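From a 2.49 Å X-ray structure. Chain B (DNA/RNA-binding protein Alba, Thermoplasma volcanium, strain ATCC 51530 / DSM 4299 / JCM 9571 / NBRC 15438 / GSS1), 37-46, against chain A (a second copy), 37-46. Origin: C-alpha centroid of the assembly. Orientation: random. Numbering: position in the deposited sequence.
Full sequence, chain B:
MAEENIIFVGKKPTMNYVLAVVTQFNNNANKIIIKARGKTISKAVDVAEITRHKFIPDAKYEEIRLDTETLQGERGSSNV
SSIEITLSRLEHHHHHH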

# COMPACT_ATOMS: atom_id res chain seq x y z
N ARG B 37 6.98 -2.60 -5.60
CA ARG B 37 6.87 -1.35 -6.34
C ARG B 37 5.86 -1.50 -7.46
O ARG B 37 5.64 -2.59 -7.95
CB ARG B 37 8.24 -0.85 -6.84
CG ARG B 37 9.00 -1.85 -7.69
CD ARG B 37 10.33 -1.31 -8.17
NE ARG B 37 11.31 -1.16 -7.09
CZ ARG B 37 12.59 -0.84 -7.29
NH1 ARG B 37 13.05 -0.65 -8.51
NH2 ARG B 37 13.42 -0.72 -6.26
N GLY B 38 5.19 -0.40 -7.81
CA GLY B 38 4.25 -0.41 -8.92
C GLY B 38 2.97 -1.18 -8.66
O GLY B 38 2.39 -1.13 -7.57
N LYS B 39 2.53 -1.91 -9.66
CA LYS B 39 1.30 -2.65 -9.62
C LYS B 39 1.29 -3.63 -8.43
O LYS B 39 0.23 -3.87 -7.82
CB LYS B 39 1.10 -3.37 -10.95
CG LYS B 39 0.26 -4.64 -10.89
CD LYS B 39 -0.34 -5.02 -12.25
CE LYS B 39 -0.97 -6.41 -12.21
NZ LYS B 39 -2.01 -6.56 -11.14
N THR B 40 2.46 -4.17 -8.08
CA THR B 40 2.47 -5.27 -7.12
C THR B 40 2.44 -4.79 -5.67
O THR B 40 2.51 -5.59 -4.73
CB THR B 40 3.58 -6.31 -7.37
OG1 THR B 40 4.85 -5.68 -7.27
CG2 THR B 40 3.43 -6.99 -8.73
N ILE B 41 2.30 -3.49 -5.49
CA ILE B 41 2.01 -2.96 -4.18
C ILE B 41 0.75 -3.67 -3.65
O ILE B 41 0.70 -4.04 -2.48
CB ILE B 41 1.93 -1.42 -4.18
CG1 ILE B 41 3.34 -0.82 -4.36
CG2 ILE B 41 1.27 -0.90 -2.90
CD1 ILE B 41 3.39 0.70 -4.46
N SER B 42 -0.22 -3.93 -4.52
CA SER B 42 -1.42 -4.67 -4.11
C SER B 42 -1.04 -6.02 -3.53
O SER B 42 -1.56 -6.45 -2.50
CB SER B 42 -2.35 -4.89 -5.29
OG SER B 42 -3.07 -3.71 -5.57
N LYS B 43 -0.11 -6.68 -4.21
CA LYS B 43 0.26 -8.03 -3.86
C LYS B 43 1.00 -8.03 -2.51
O LYS B 43 0.77 -8.88 -1.67
CB LYS B 43 1.06 -8.67 -5.00
CG LYS B 43 1.44 -10.12 -4.78
CD LYS B 43 1.32 -10.94 -6.06
CE LYS B 43 2.36 -10.57 -7.09
NZ LYS B 43 2.57 -11.67 -8.06
N ALA B 44 1.87 -7.05 -2.30
CA ALA B 44 2.53 -6.90 -1.01
C ALA B 44 1.52 -6.82 0.16
O ALA B 44 1.72 -7.46 1.20
CB ALA B 44 3.40 -5.67 -1.03
N VAL B 45 0.48 -6.01 0.02
CA VAL B 45 -0.52 -5.85 1.08
C VAL B 45 -1.20 -7.19 1.32
O VAL B 45 -1.36 -7.59 2.47
CB VAL B 45 -1.53 -4.74 0.75
CG1 VAL B 45 -2.66 -4.71 1.75
CG2 VAL B 45 -0.81 -3.38 0.73
N ASP B 46 -1.49 -7.90 0.24
CA ASP B 46 -1.99 -9.26 0.28
C ASP B 46 -1.08 -10.19 1.07
O ASP B 46 -1.54 -10.89 1.97
CB ASP B 46 -2.22 -9.78 -1.15
CG ASP B 46 -3.47 -9.15 -1.83
OD1 ASP B 46 -4.33 -8.58 -1.10
OD2 ASP B 46 -3.58 -9.22 -3.09
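Chain A 37-46: RGKTISKAVD

Chain A lies on chain B as a near-symmetric copy of it: in each, a loop or turn carrying a glycine of positive phi leads into a helix that includes residues 41-46 and continues beyond the stretch. The N-to-C directions of the two helices make an angle of 112°, and their axes approach to 9.4 Å. The backbones come together at the first helical turns, where CA of I41(B) lies 5.5 Å from CA of S42(A), and CA of S42(B) 5.6 Å from CA of I41(A).

Two reciprocal hydrogen bonds form the polar part of the contact. OG of S42(A) donates to O of G38(B) at 2.7 Å, and OG of S42(B) donates to O of G38(A) at 2.7 Å. Both serines adopt the m rotamer, which places each hydroxyl against the turn before the partner's helix; OG of S42(A) is also 3.0 Å from O of K39(B). The same glycine carbonyl accepts a bond within its own chain, from N of I41(B) to O of G38(B) at 3.1 Å.

The apolar part is built from isoleucine and valine, whose CA-to-CB bonds point toward the other stretch. CG2 of I41(B) meets CG2 of I41(A) at 4.0 Å. CG2 of I41(B) also lies 4.2 Å from CG2 of V45(A), and CG2 of V45(B) lies 4.2 Å from CG2 of I41(A).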

# COMPACT_ATOMS: atom_id res chain seq x y z
N ARG A 37 -9.16 -0.19 -2.52
CA ARG A 37 -9.26 -1.63 -2.32
C ARG A 37 -8.71 -2.36 -3.54
O ARG A 37 -8.84 -1.90 -4.68
CB ARG A 37 -10.74 -2.05 -2.21
CG ARG A 37 -11.56 -1.42 -1.11
CD ARG A 37 -12.75 -2.33 -0.85
NE ARG A 37 -14.01 -1.62 -0.75
CZ ARG A 37 -14.70 -1.16 -1.80
NH1 ARG A 37 -14.23 -1.32 -3.03
NH2 ARG A 37 -15.86 -0.53 -1.61
N GLY A 38 -8.14 -3.55 -3.29
CA GLY A 38 -7.70 -4.42 -4.36
C GLY A 38 -6.59 -3.84 -5.22
O GLY A 38 -5.63 -3.28 -4.71
N LYS A 39 -6.74 -3.99 -6.53
CA LYS A 39 -5.78 -3.52 -7.50
C LYS A 39 -5.45 -2.04 -7.33
O LYS A 39 -4.28 -1.66 -7.39
CB LYS A 39 -6.28 -3.81 -8.91
CG LYS A 39 -6.36 -5.29 -9.26
CD LYS A 39 -6.90 -5.50 -10.68
CE LYS A 39 -6.96 -6.97 -11.07
NZ LYS A 39 -7.51 -7.15 -12.45
N THR A 40 -6.46 -1.22 -7.03
CA THR A 40 -6.27 0.22 -7.00
C THR A 40 -5.49 0.76 -5.80
O THR A 40 -5.18 1.95 -5.73
CB THR A 40 -7.61 0.97 -7.19
OG1 THR A 40 -8.61 0.36 -6.39
CG2 THR A 40 -8.06 0.85 -8.63
N ILE A 41 -5.14 -0.12 -4.86
CA ILE A 41 -4.17 0.23 -3.82
C ILE A 41 -2.88 0.84 -4.41
O ILE A 41 -2.32 1.79 -3.84
CB ILE A 41 -3.88 -0.99 -2.92
CG1 ILE A 41 -5.12 -1.31 -2.08
CG2 ILE A 41 -2.66 -0.77 -2.03
CD1 ILE A 41 -5.02 -2.60 -1.29
N SER A 42 -2.43 0.33 -5.56
CA SER A 42 -1.32 0.94 -6.28
C SER A 42 -1.60 2.39 -6.64
O SER A 42 -0.76 3.28 -6.48
CB SER A 42 -1.06 0.15 -7.55
OG SER A 42 -0.27 -0.96 -7.25
N LYS A 43 -2.78 2.62 -7.19
CA LYS A 43 -3.15 3.95 -7.62
C LYS A 43 -3.31 4.92 -6.44
O LYS A 43 -2.95 6.08 -6.54
CB LYS A 43 -4.42 3.87 -8.47
CG LYS A 43 -4.84 5.19 -9.09
CD LYS A 43 -6.24 5.12 -9.69
CE LYS A 43 -6.22 4.65 -11.12
NZ LYS A 43 -7.56 4.90 -11.70
N ALA A 44 -3.86 4.45 -5.32
CA ALA A 44 -3.97 5.31 -4.14
C ALA A 44 -2.59 5.80 -3.69
O ALA A 44 -2.44 6.96 -3.31
CB ALA A 44 -4.69 4.61 -3.00
N VAL A 45 -1.61 4.91 -3.69
CA VAL A 45 -0.22 5.29 -3.35
C VAL A 45 0.31 6.33 -4.32
O VAL A 45 0.83 7.35 -3.88
CB VAL A 45 0.73 4.07 -3.27
CG1 VAL A 45 2.16 4.52 -2.96
CG2 VAL A 45 0.28 3.11 -2.18
N ASP A 46 0.16 6.09 -5.62
CA ASP A 46 0.44 7.12 -6.65
C ASP A 46 -0.19 8.49 -6.34
O ASP A 46 0.50 9.52 -6.39
CB ASP A 46 -0.01 6.67 -8.06
CG ASP A 46 0.75 5.45 -8.59
OD1 ASP A 46 1.83 5.05 -8.07
OD2 ASP A 46 0.23 4.86 -9.58